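Local coordinates for ThiJ/PfpI family protein (Francisella tularensis subsp. novicida, PDB 4P5P) that probably acts as a glyoxalase III of the Hsp31-like branch of the DJ-1/PfpI family, a flavodoxin-like protein linked to the stress response, at residues P31-I36 / D63-K68; E163-L168 / A190-S195; I139-K142 / N148-R151. All coordinates share one frame; numbering follows the deposited sequence. Where two conformers were deposited one is given.

Contact 1 of 3, residues P31-I36 / D63-K68; sequences PYYSII and DYYNDK
Tyr33 and Tyr65 meet through near-identical first torsions, each with CG anti to its carbonyl carbon (chi1 -74° for Tyr33), a torsion that carries both rings from helices 26-35 and 64-71 into the space between them. The rings approach at a slant, their planes 33° apart and their centroids 5.5 Å from each other, neither stacked nor edge-to-face. Tyr33 CD2 and Tyr65 CD1 are the nearest atoms of the two rings, at 3.5 Å.

One turn further along helix 64-71, the long chain of Lys68 runs across the Tyr33 ring. Lys68 CD lies over one face, 3.9 Å from the ring centroid, a CH-pi contact, while Lys68 CE comes to 3.4 Å from Tyr33 CE1. A bend at the last torsion (chi4 69°) then lifts NZ away from the ring. Tyr32 CD2 covers the opposite face, so the ring is sandwiched between a neighbour in its own helix and a methylene chain from the other.

Asp63 caps helix 64-71, its OD2 accepting from Asn66 N at 2.9 Å. The same oxygen is hydrogen-bonded to His30 NE2, which ties the cap back to helix 26-35.

No hydrogen bond joins the two segments themselves. The contact rests on aromatic carbon and lysine methylenes, which shows how a charged residue at the surface can shield a ring with its aliphatic part while its ammonium end points away.

Contact 2 of 3, residues E163-L168 / A190-S195; sequences EKIVGL and ASEWQS
Glu192 and Trp193 form the corner of a type II beta turn, closed by a hydrogen bond of 3.1 Å from Gln194 N to Ser191 O, and it is from this corner that they reach Ile165 and Val166. Trp193, at the third position of the turn, has positive phi (64°), and its backbone N is hydrogen-bonded to Glu162 OE2 on the helix opposite.

The indole presents its edge. Ile165 CG2 lies in the ring plane, 3.9 Å from Trp193 CZ2, and Val166 CG1 comes to 3.7 Å from Trp193 CH2, so the CZ2-CH2 edge of the six-membered ring meets both branched side chains. Glu192 CB of the same turn lies over one face of the indole, toward its rim. Ile165 sends its other branch to the aliphatic part of Glu192: CG1 stands anti to the carbonyl carbon (chi1 -70°), and the terminal CD1 touches Glu192 CB at 3.9 Å. The chain of Glu192 crosses that of Ile165 at about a right angle, then delivers OE1 to Asn161 ND2.

Helix 160-165 ends here in a Schellman motif, with Gly167 at positive phi and Leu168 N bonded to Glu163 O at 3.2 Å. Glu163 turns away from the contact to His102 and to His133, next to Cys132, which is found as 3-sulfinoalanine. The contact joins the C-terminal end of helix 160-165 to the loop between strands 186-187 and 197-200.

Contact 3 of 3, residues I139-K142 / N148-R151; sequences INVK and NIIR
Lys142 and Asn148 run alongside each other in the same direction, and the ammonium of one meets the amide oxygen of the other. Lys142 NZ stands 3.1 Å from Asn148 OD1, but above the carbonyl plane, 46° out of it, and it has a second acceptor in Gly146 O. The other end of the amide turns to the start of 139-142: Asn148 ND2 gives a weak, bent bond to Ile139 O (2.7 Å, 129° at the hydrogen); ND2 also donates to water 1 (2.8 Å), which in turn donates to Asn140 OD1. Asn148 was modelled in two conformers, and these side-chain bonds belong to one of them.

Behind this polar pair runs a single beta bridge between Lys142 and Asn148, within the long connection that leads from strand 127-130 of the flavodoxin-like central sheet to strand 154-155, which pairs with 186-187 in a small separate sheet. The backbone bond across it runs from Ile149 N to Val141 O, 3.0 Å and nearly straight. Water 2 also donates to Val141 O and accepts from Ile150 N. Asn148 opens a type I beta turn to Arg151, and its carbonyl oxygen takes Arg151 N and Arg151 NH1 from opposite faces, NH1 at 3.0 Å, with the oxygen close to the guanidinium plane.

On the apolar side, the side chains of Val141 and Ile149 meet at a slant. Ile149 CG1 sits between backbone N and carbonyl carbon (chi1 66°), a torsion that carries CD1 to 3.7 Å from Val141 CG1, and Val118 of helix 112-123 touches both residues. Ile150 CD1 instead extends to the Ile139 backbone, 4.2 Å from its CA, where Leu180 of helix 176-182 packs against both side chains.

How the contacts relate
Contacts 1 and 2 are surface contacts, whereas contact 3 is partly buried; the three share no helix or strand. Contact 1 joins two helices, contact 2 a helix end with a loop, and contact 3 two arms of one loop. Place and chemistry vary together: the first two have no hydrogen bond between their segments and rely on ring and aliphatic carbon, while in contact 3 backbone and side-chain bonds, with bridging waters, accompany an apolar layer. Contacts 1 and 3 lie on opposite sides of the chain's centre, their own centres about 30 Å apart. Contact 2 touches neither, its nearest atoms about 11 Å from each.

Contact 1 of 3, residues P31-I36 / D63-K68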
ATOM      1  N   PRO A  31       9.159  -2.347   4.671  1.00 11.53           N
ATOM      2  CA  PRO A  31       8.371  -3.470   5.194  1.00 12.48           C
ATOM      3  C   PRO A  31       8.850  -4.839   4.685  1.00 12.52           C
ATOM      4  O   PRO A  31       8.781  -5.825   5.422  1.00 13.34           O
ATOM      5  CB  PRO A  31       6.946  -3.143   4.721  1.00 11.77           C
ATOM      6  CG  PRO A  31       6.958  -1.678   4.481  1.00 12.05           C
ATOM      7  CD  PRO A  31       8.320  -1.382   3.948  1.00 11.10           C
ATOM      8  N   TYR A  32       9.354  -4.905   3.456  1.00 12.73           N
ATOM      9  CA  TYR A  32       9.916  -6.148   2.936  1.00 12.12           C
ATOM     10  C   TYR A  32      10.994  -6.699   3.854  1.00 13.64           C
ATOM     11  O   TYR A  32      10.923  -7.839   4.291  1.00 13.62           O
ATOM     12  CB  TYR A  32      10.487  -5.931   1.534  1.00 12.64           C
ATOM     13  CG  TYR A  32      10.958  -7.202   0.852  1.00 13.52           C
ATOM     14  CD1 TYR A  32      10.070  -7.981   0.134  1.00 15.60           C
ATOM     15  CD2 TYR A  32      12.281  -7.629   0.939  1.00 14.92           C
ATOM     16  CE1 TYR A  32      10.483  -9.139  -0.492  1.00 16.07           C
ATOM     17  CE2 TYR A  32      12.701  -8.792   0.324  1.00 15.99           C
ATOM     18  CZ  TYR A  32      11.791  -9.547  -0.390  1.00 16.66           C
ATOM     19  OH  TYR A  32      12.168 -10.711  -1.020  1.00 19.45           O
ATOM     20  N   TYR A  33      12.000  -5.893   4.155  1.00 12.83           N
ATOM     21  CA  TYR A  33      13.103  -6.407   4.958  1.00 12.59           C
ATOM     22  C   TYR A  33      12.743  -6.530   6.440  1.00 14.28           C
ATOM     23  O   TYR A  33      13.378  -7.292   7.162  1.00 16.15           O
ATOM     24  CB  TYR A  33      14.340  -5.531   4.778  1.00 14.12           C
ATOM     25  CG  TYR A  33      15.024  -5.740   3.440  1.00 14.35           C
ATOM     26  CD1 TYR A  33      15.571  -6.969   3.102  1.00 16.05           C
ATOM     27  CD2 TYR A  33      15.104  -4.715   2.512  1.00 15.45           C
ATOM     28  CE1 TYR A  33      16.195  -7.163   1.887  1.00 16.18           C
ATOM     29  CE2 TYR A  33      15.740  -4.900   1.298  1.00 15.71           C
ATOM     30  CZ  TYR A  33      16.272  -6.128   0.986  1.00 16.59           C
ATOM     31  OH  TYR A  33      16.898  -6.325  -0.227  1.00 17.14           O
ATOM     32  N   SER A  34      11.734  -5.797   6.903  1.00 14.18           N
ATOM     33  CA  SER A  34      11.308  -5.897   8.299  0.53 14.69           C
ATOM     34  C   SER A  34      10.543  -7.180   8.562  1.00 15.01           C
ATOM     35  O   SER A  34      10.620  -7.756   9.657  1.00 17.90           O
ATOM     36  CB  SER A  34      10.431  -4.705   8.683  0.53 14.73           C
ATOM     37  OG  SER A  34       9.919  -4.878   9.990  0.53 16.60           O
ATOM     38  N   ILE A  35       9.798  -7.629   7.558  1.00 15.22           N
ATOM     39  CA  ILE A  35       8.915  -8.777   7.703  1.00 15.06           C
ATOM     40  C   ILE A  35       9.566 -10.105   7.310  1.00 16.66           C
ATOM     41  O   ILE A  35       9.348 -11.122   7.976  1.00 17.95           O
ATOM     42  CB  ILE A  35       7.638  -8.559   6.877  1.00 16.21           C
ATOM     43  CG1 ILE A  35       6.833  -7.407   7.479  1.00 15.82           C
ATOM     44  CG2 ILE A  35       6.767  -9.823   6.849  1.00 16.69           C
ATOM     45  CD1 ILE A  35       5.764  -6.864   6.569  1.00 16.59           C
ATOM     46  N   ILE A  36      10.356 -10.110   6.242  1.00 15.74           N
ATOM     47  CA  ILE A  36      10.892 -11.368   5.707  1.00 16.31           C
ATOM     48  C   ILE A  36      11.785 -12.109   6.704  1.00 17.23           C
ATOM     49  O   ILE A  36      12.628 -11.511   7.387  1.00 17.72           O
ATOM     50  CB  ILE A  36      11.688 -11.112   4.401  1.00 17.31           C
ATOM     51  CG1 ILE A  36      11.916 -12.418   3.643  1.00 17.25           C
ATOM     52  CG2 ILE A  36      13.010 -10.382   4.684  1.00 17.83           C
ATOM     53  CD1 ILE A  36      12.443 -12.225   2.241  1.00 18.87           C
ATOM     54  N   ASP A  63      19.208   5.812   0.730  1.00 18.58           N
ATOM     55  CA  ASP A  63      18.581   5.012   1.783  1.00 17.06           C
ATOM     56  C   ASP A  63      19.128   3.594   1.732  1.00 16.71           C
ATOM     57  O   ASP A  63      19.155   2.956   0.671  1.00 17.75           O
ATOM     58  CB  ASP A  63      17.049   5.003   1.638  1.00 17.20           C
ATOM     59  CG  ASP A  63      16.365   4.106   2.663  1.00 19.10           C
ATOM     60  OD1 ASP A  63      16.209   4.538   3.831  1.00 19.90           O
ATOM     61  OD2 ASP A  63      15.969   2.974   2.311  1.00 19.12           O
ATOM     62  N   TYR A  64      19.549   3.102   2.893  1.00 17.18           N
ATOM     63  CA  TYR A  64      20.210   1.811   2.996  1.00 19.19           C
ATOM     64  C   TYR A  64      19.376   0.662   2.420  1.00 17.94           C
ATOM     65  O   TYR A  64      19.864  -0.113   1.592  1.00 17.32           O
ATOM     66  CB  TYR A  64      20.551   1.534   4.460  1.00 20.80           C
ATOM     67  CG  TYR A  64      21.204   0.198   4.682  1.00 23.24           C
ATOM     68  CD1 TYR A  64      22.563   0.018   4.458  1.00 24.83           C
ATOM     69  CD2 TYR A  64      20.457  -0.886   5.109  1.00 22.83           C
ATOM     70  CE1 TYR A  64      23.157  -1.214   4.659  1.00 27.12           C
ATOM     71  CE2 TYR A  64      21.032  -2.117   5.309  1.00 25.50           C
ATOM     72  CZ  TYR A  64      22.381  -2.280   5.087  1.00 27.27           C
ATOM     73  OH  TYR A  64      22.939  -3.521   5.296  1.00 29.77           O
ATOM     74  N   TYR A  65      18.123   0.548   2.839  1.00 17.39           N
ATOM     75  CA  TYR A  65      17.329  -0.598   2.411  1.00 16.63           C
ATOM     76  C   TYR A  65      16.884  -0.459   0.959  1.00 15.86           C
ATOM     77  O   TYR A  65      16.781  -1.471   0.262  1.00 16.33           O
ATOM     78  CB  TYR A  65      16.131  -0.818   3.343  1.00 18.37           C
ATOM     79  CG  TYR A  65      16.546  -1.455   4.649  1.00 20.66           C
ATOM     80  CD1 TYR A  65      16.984  -2.775   4.693  1.00 22.67           C
ATOM     81  CD2 TYR A  65      16.536  -0.731   5.831  1.00 22.33           C
ATOM     82  CE1 TYR A  65      17.385  -3.359   5.886  1.00 24.90           C
ATOM     83  CE2 TYR A  65      16.929  -1.302   7.024  1.00 25.18           C
ATOM     84  CZ  TYR A  65      17.355  -2.615   7.053  1.00 26.42           C
ATOM     85  OH  TYR A  65      17.754  -3.165   8.264  1.00 28.87           O
ATOM     86  N   ASN A  66      16.662   0.766   0.485  1.00 14.90           N
ATOM     87  CA  ASN A  66      16.364   0.962  -0.932  1.00 14.19           C
ATOM     88  C   ASN A  66      17.514   0.454  -1.794  1.00 14.88           C
ATOM     89  O   ASN A  66      17.305  -0.251  -2.780  1.00 15.44           O
ATOM     90  CB  ASN A  66      16.098   2.434  -1.257  1.00 14.27           C
ATOM     91  CG  ASN A  66      14.730   2.903  -0.804  1.00 14.04           C
ATOM     92  OD1 ASN A  66      13.890   2.103  -0.387  1.00 13.35           O
ATOM     93  ND2 ASN A  66      14.499   4.207  -0.900  1.00 13.55           N
ATOM     94  N   ASP A  67      18.734   0.825  -1.415  1.00 17.24           N
ATOM     95  CA  ASP A  67      19.913   0.395  -2.155  1.00 17.11           C
ATOM     96  C   ASP A  67      20.084  -1.125  -2.076  1.00 17.52           C
ATOM     97  O   ASP A  67      20.439  -1.766  -3.065  1.00 18.10           O
ATOM     98  CB  ASP A  67      21.171   1.095  -1.623  1.00 21.04           C
ATOM     99  CG  ASP A  67      21.292   2.535  -2.094  1.00 24.57           C
ATOM    100  OD1 ASP A  67      20.557   2.953  -3.020  1.00 26.35           O
ATOM    101  OD2 ASP A  67      22.161   3.242  -1.555  1.00 27.86           O
ATOM    102  N   LYS A  68      19.856  -1.695  -0.897  1.00 16.81           N
ATOM    103  CA  LYS A  68      19.985  -3.140  -0.710  1.00 17.34           C
ATOM    104  C   LYS A  68      19.032  -3.882  -1.643  1.00 17.14           C
ATOM    105  O   LYS A  68      19.411  -4.860  -2.303  1.00 17.60           O
ATOM    106  CB  LYS A  68      19.698  -3.519   0.743  1.00 19.24           C
ATOM    107  CG  LYS A  68      19.843  -5.004   1.056  1.00 20.71           C
ATOM    108  CD  LYS A  68      19.449  -5.302   2.498  1.00 22.02           C
ATOM    109  CE  LYS A  68      19.433  -6.797   2.782  1.00 25.22           C
ATOM    110  NZ  LYS A  68      20.790  -7.385   2.759  1.00 27.66           N
TER

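Contact 2 of 3, residues E163-L168 / A190-S195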
ATOM      1  N   GLU A 163      -0.656  16.375   2.216  1.00 21.31           N
ATOM      2  CA  GLU A 163      -0.877  16.602   0.784  1.00 21.66           C
ATOM      3  C   GLU A 163      -0.718  18.090   0.412  1.00 22.88           C
ATOM      4  O   GLU A 163      -0.176  18.429  -0.641  1.00 22.21           O
ATOM      5  CB  GLU A 163      -2.267  16.088   0.365  1.00 21.73           C
ATOM      6  CG  GLU A 163      -2.389  15.823  -1.127  1.00 21.22           C
ATOM      7  CD  GLU A 163      -1.671  14.540  -1.554  1.00 20.51           C
ATOM      8  OE1 GLU A 163      -2.300  13.463  -1.465  1.00 20.48           O
ATOM      9  OE2 GLU A 163      -0.490  14.602  -1.970  1.00 22.03           O
ATOM     10  N   LYS A 164      -1.182  18.974   1.287  1.00 22.93           N
ATOM     11  CA  LYS A 164      -1.039  20.412   1.079  1.00 25.42           C
ATOM     12  C   LYS A 164       0.422  20.856   1.177  1.00 25.28           C
ATOM     13  O   LYS A 164       0.888  21.674   0.381  1.00 25.98           O
ATOM     14  CB  LYS A 164      -1.909  21.165   2.091  1.00 29.36           C
ATOM     15  CG  LYS A 164      -1.984  22.661   1.846  1.00 35.14           C
ATOM     16  CD  LYS A 164      -2.970  23.334   2.789  1.00 40.31           C
ATOM     17  CE  LYS A 164      -2.926  24.848   2.634  1.00 43.54           C
ATOM     18  NZ  LYS A 164      -4.046  25.528   3.339  1.00 45.82           N
ATOM     19  N   ILE A 165       1.142  20.310   2.147  1.00 26.05           N
ATOM     20  CA  ILE A 165       2.553  20.635   2.321  1.00 25.40           C
ATOM     21  C   ILE A 165       3.370  20.304   1.070  1.00 26.51           C
ATOM     22  O   ILE A 165       4.247  21.078   0.689  1.00 27.35           O
ATOM     23  CB  ILE A 165       3.139  19.899   3.541  1.00 26.51           C
ATOM     24  CG1 ILE A 165       2.548  20.483   4.829  1.00 26.35           C
ATOM     25  CG2 ILE A 165       4.662  20.007   3.584  1.00 26.83           C
ATOM     26  CD1 ILE A 165       2.776  19.629   6.059  1.00 26.48           C
ATOM     27  N   VAL A 166       3.091  19.170   0.427  1.00 26.31           N
ATOM     28  CA  VAL A 166       3.853  18.767  -0.762  1.00 27.78           C
ATOM     29  C   VAL A 166       3.287  19.372  -2.056  1.00 28.64           C
ATOM     30  O   VAL A 166       3.804  19.118  -3.151  1.00 29.73           O
ATOM     31  CB  VAL A 166       3.919  17.222  -0.904  1.00 28.15           C
ATOM     32  CG1 VAL A 166       4.602  16.608   0.309  1.00 28.21           C
ATOM     33  CG2 VAL A 166       2.538  16.620  -1.110  1.00 27.79           C
ATOM     34  N   GLY A 167       2.222  20.160  -1.927  1.00 27.60           N
ATOM     35  CA  GLY A 167       1.700  20.948  -3.029  1.00 27.99           C
ATOM     36  C   GLY A 167       0.918  20.198  -4.092  1.00 28.06           C
ATOM     37  O   GLY A 167       0.847  20.644  -5.237  1.00 29.19           O
ATOM     38  N   LEU A 168       0.307  19.077  -3.723  1.00 26.91           N
ATOM     39  CA  LEU A 168      -0.367  18.228  -4.701  1.00 26.67           C
ATOM     40  C   LEU A 168      -1.863  18.089  -4.450  1.00 25.90           C
ATOM     41  O   LEU A 168      -2.508  17.267  -5.074  1.00 23.89           O
ATOM     42  CB  LEU A 168       0.286  16.843  -4.720  1.00 26.98           C
ATOM     43  CG  LEU A 168       1.726  16.825  -5.245  1.00 27.65           C
ATOM     44  CD1 LEU A 168       2.382  15.476  -4.967  1.00 26.89           C
ATOM     45  CD2 LEU A 168       1.764  17.138  -6.738  1.00 29.30           C
ATOM     46  N   ALA A 190      -1.870  11.589  12.786  1.00 18.13           N
ATOM     47  CA  ALA A 190      -0.962  12.261  13.688  1.00 20.05           C
ATOM     48  C   ALA A 190      -0.441  13.517  13.017  1.00 21.37           C
ATOM     49  O   ALA A 190      -0.783  13.817  11.884  1.00 21.61           O
ATOM     50  CB  ALA A 190       0.181  11.341  14.074  1.00 18.92           C
ATOM     51  N   SER A 191       0.386  14.263  13.733  0.55 22.40           N
ATOM     52  CA  SER A 191       1.028  15.436  13.162  0.55 23.02           C
ATOM     53  C   SER A 191       1.841  15.056  11.926  0.55 23.97           C
ATOM     54  O   SER A 191       2.257  13.905  11.790  0.55 24.09           O
ATOM     55  CB  SER A 191       1.926  16.091  14.202  0.55 24.03           C
ATOM     56  OG  SER A 191       2.352  17.358  13.761  0.55 23.41           O
ATOM     57  N   GLU A 192       2.071  16.010  11.025  1.00 25.07           N
ATOM     58  CA  GLU A 192       2.740  15.699   9.745  1.00 26.73           C
ATOM     59  C   GLU A 192       4.096  14.992   9.889  1.00 25.24           C
ATOM     60  O   GLU A 192       4.937  15.348  10.729  1.00 25.95           O
ATOM     61  CB  GLU A 192       2.934  16.964   8.896  1.00 27.83           C
ATOM     62  CG  GLU A 192       3.891  18.014   9.480  1.00 29.83           C
ATOM     63  CD  GLU A 192       3.177  19.181  10.132  1.00 31.53           C
ATOM     64  OE1 GLU A 192       1.964  19.064  10.409  1.00 33.45           O
ATOM     65  OE2 GLU A 192       3.836  20.220  10.378  1.00 32.06           O
ATOM     66  N   TRP A 193       4.271  13.968   9.057  1.00 24.26           N
ATOM     67  CA  TRP A 193       5.512  13.194   8.962  1.00 22.67           C
ATOM     68  C   TRP A 193       5.858  12.433  10.234  1.00 23.03           C
ATOM     69  O   TRP A 193       6.975  11.925  10.370  1.00 24.36           O
ATOM     70  CB  TRP A 193       6.673  14.100   8.580  1.00 23.51           C
ATOM     71  CG  TRP A 193       6.308  15.102   7.548  1.00 24.33           C
ATOM     72  CD1 TRP A 193       6.432  16.455   7.645  1.00 24.41           C
ATOM     73  CD2 TRP A 193       5.735  14.841   6.260  1.00 23.80           C
ATOM     74  NE1 TRP A 193       5.981  17.055   6.493  1.00 25.29           N
ATOM     75  CE2 TRP A 193       5.549  16.086   5.626  1.00 24.81           C
ATOM     76  CE3 TRP A 193       5.366  13.677   5.580  1.00 23.44           C
ATOM     77  CZ2 TRP A 193       5.012  16.197   4.340  1.00 25.25           C
ATOM     78  CZ3 TRP A 193       4.837  13.790   4.308  1.00 23.54           C
ATOM     79  CH2 TRP A 193       4.662  15.039   3.703  1.00 24.84           C
ATOM     80  N   GLN A 194       4.891  12.318  11.138  1.00 22.27           N
ATOM     81  CA  GLN A 194       5.029  11.470  12.315  1.00 23.27           C
ATOM     82  C   GLN A 194       4.517  10.062  12.030  1.00 21.48           C
ATOM     83  O   GLN A 194       3.564   9.886  11.278  1.00 22.56           O
ATOM     84  CB  GLN A 194       4.266  12.071  13.493  1.00 26.46           C
ATOM     85  CG  GLN A 194       4.731  13.455  13.857  1.00 30.86           C
ATOM     86  CD  GLN A 194       6.138  13.449  14.403  1.00 34.91           C
ATOM     87  OE1 GLN A 194       6.363  13.062  15.551  1.00 37.67           O
ATOM     88  NE2 GLN A 194       7.095  13.877  13.586  1.00 35.58           N
ATOM     89  N   SER A 195       5.145   9.066  12.641  1.00 20.54           N
ATOM     90  CA  SER A 195       4.723   7.680  12.485  1.00 18.73           C
ATOM     91  C   SER A 195       3.358   7.482  13.133  1.00 20.03           C
ATOM     92  O   SER A 195       3.138   7.862  14.292  1.00 21.79           O
ATOM     93  CB  SER A 195       5.746   6.734  13.101  1.00 18.90           C
ATOM     94  OG  SER A 195       5.362   5.377  12.930  1.00 18.94           O
TER

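Contact 3 of 3, residues I139-K142 / N148-R151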
ATOM      1  N   ILE A 139     -10.660   1.983  -0.174  1.00 13.03           N
ATOM      2  CA  ILE A 139     -11.831   2.872  -0.169  1.00 13.84           C
ATOM      3  C   ILE A 139     -13.120   2.194  -0.663  1.00 12.61           C
ATOM      4  O   ILE A 139     -14.172   2.339  -0.046  1.00 15.16           O
ATOM      5  CB  ILE A 139     -11.573   4.105  -1.035  1.00 13.65           C
ATOM      6  CG1 ILE A 139     -10.395   4.928  -0.493  1.00 14.94           C
ATOM      7  CG2 ILE A 139     -12.796   5.003  -1.087  1.00 15.67           C
ATOM      8  CD1 ILE A 139      -9.857   5.889  -1.526  1.00 15.33           C
ATOM      9  N   ASN A 140     -13.036   1.478  -1.785  1.00 11.88           N
ATOM     10  CA  ASN A 140     -14.210   0.963  -2.494  1.00 12.18           C
ATOM     11  C   ASN A 140     -14.390  -0.548  -2.398  1.00 13.03           C
ATOM     12  O   ASN A 140     -15.179  -1.130  -3.156  1.00 14.59           O
ATOM     13  CB  ASN A 140     -14.141   1.341  -3.979  1.00 11.48           C
ATOM     14  CG  ASN A 140     -14.125   2.831  -4.209  1.00 13.28           C
ATOM     15  OD1 ASN A 140     -14.935   3.577  -3.652  1.00 16.72           O
ATOM     16  ND2 ASN A 140     -13.198   3.277  -5.033  1.00 14.25           N
ATOM     17  N   VAL A 141     -13.695  -1.198  -1.468  1.00 12.60           N
ATOM     18  CA  VAL A 141     -13.869  -2.631  -1.279  1.00 12.66           C
ATOM     19  C   VAL A 141     -15.205  -2.885  -0.590  1.00 12.70           C
ATOM     20  O   VAL A 141     -15.394  -2.474   0.554  1.00 13.58           O
ATOM     21  CB  VAL A 141     -12.726  -3.247  -0.444  1.00 13.80           C
ATOM     22  CG1 VAL A 141     -12.947  -4.737  -0.260  1.00 13.10           C
ATOM     23  CG2 VAL A 141     -11.387  -2.981  -1.109  1.00 13.90           C
ATOM     24  N   LYS A 142     -16.123  -3.554  -1.287  1.00 13.56           N
ATOM     25  CA  LYS A 142     -17.476  -3.782  -0.782  1.00 13.03           C
ATOM     26  C   LYS A 142     -17.808  -5.250  -0.616  1.00 15.14           C
ATOM     27  O   LYS A 142     -17.373  -6.070  -1.408  1.00 15.73           O
ATOM     28  CB  LYS A 142     -18.506  -3.152  -1.716  1.00 13.16           C
ATOM     29  CG  LYS A 142     -18.489  -1.646  -1.712  1.00 14.46           C
ATOM     30  CD  LYS A 142     -19.274  -1.113  -2.883  1.00 17.70           C
ATOM     31  CE  LYS A 142     -19.171   0.392  -2.958  1.00 22.78           C
ATOM     32  NZ  LYS A 142     -19.905   1.049  -1.877  1.00 25.70           N
ATOM     33  N   ASN A 148     -19.264  -0.898   2.197  1.00 13.43           N
ATOM     34  CA  ASN A 148     -17.810  -0.804   2.323  0.56 12.77           C
ATOM     35  C   ASN A 148     -17.287  -1.540   3.552  1.00 12.64           C
ATOM     36  O   ASN A 148     -17.773  -1.333   4.652  1.00 13.80           O
ATOM     37  CB  ASN A 148     -17.382   0.657   2.395  0.56 14.07           C
ATOM     38  CG  ASN A 148     -17.798   1.452   1.175  0.56 14.17           C
ATOM     39  OD1 ASN A 148     -18.972   1.797   1.007  0.56 14.24           O
ATOM     40  ND2 ASN A 148     -16.830   1.766   0.323  0.56 15.17           N
ATOM     41  N   ILE A 149     -16.279  -2.382   3.377  1.00 13.28           N
ATOM     42  CA  ILE A 149     -15.806  -3.149   4.523  1.00 13.67           C
ATOM     43  C   ILE A 149     -15.061  -2.286   5.544  1.00 14.21           C
ATOM     44  O   ILE A 149     -14.914  -2.712   6.694  1.00 14.46           O
ATOM     45  CB  ILE A 149     -14.895  -4.349   4.117  1.00 15.27           C
ATOM     46  CG1 ILE A 149     -13.561  -3.885   3.496  1.00 15.94           C
ATOM     47  CG2 ILE A 149     -15.667  -5.290   3.208  1.00 16.52           C
ATOM     48  CD1 ILE A 149     -12.515  -4.994   3.359  1.00 16.16           C
ATOM     49  N   ILE A 150     -14.603  -1.097   5.150  1.00 13.63           N
ATOM     50  CA  ILE A 150     -13.933  -0.226   6.111  1.00 14.74           C
ATOM     51  C   ILE A 150     -14.899   0.701   6.844  1.00 15.04           C
ATOM     52  O   ILE A 150     -14.455   1.474   7.695  1.00 16.47           O
ATOM     53  CB  ILE A 150     -12.817   0.649   5.471  1.00 14.85           C
ATOM     54  CG1 ILE A 150     -13.390   1.686   4.499  1.00 14.81           C
ATOM     55  CG2 ILE A 150     -11.775  -0.233   4.795  1.00 15.70           C
ATOM     56  CD1 ILE A 150     -12.339   2.627   3.948  1.00 16.27           C
ATOM     57  N   ARG A 151     -16.197   0.635   6.552  1.00 15.35           N
ATOM     58  CA  ARG A 151     -17.147   1.466   7.307  1.00 15.17           C
ATOM     59  C   ARG A 151     -17.063   1.125   8.795  1.00 16.49           C
ATOM     60  O   ARG A 151     -16.961  -0.034   9.174  1.00 17.70           O
ATOM     61  CB  ARG A 151     -18.583   1.308   6.793  1.00 15.01           C
ATOM     62  CG  ARG A 151     -19.277   0.009   7.147  1.00 16.21           C
ATOM     63  CD  ARG A 151     -20.482  -0.177   6.219  1.00 15.72           C
ATOM     64  NE  ARG A 151     -21.365  -1.279   6.589  1.00 16.47           N
ATOM     65  CZ  ARG A 151     -21.072  -2.568   6.453  1.00 15.06           C
ATOM     66  NH1 ARG A 151     -19.891  -2.941   5.970  1.00 15.23           N
ATOM     67  NH2 ARG A 151     -21.971  -3.486   6.797  1.00 15.59           N
TER
HETATM   68  O   HOH W   1     -17.014   3.229  -2.070  1.00 27.67           O
HETATM   69  O   HOH W   2     -14.139  -0.531   2.100  1.00 14.48           O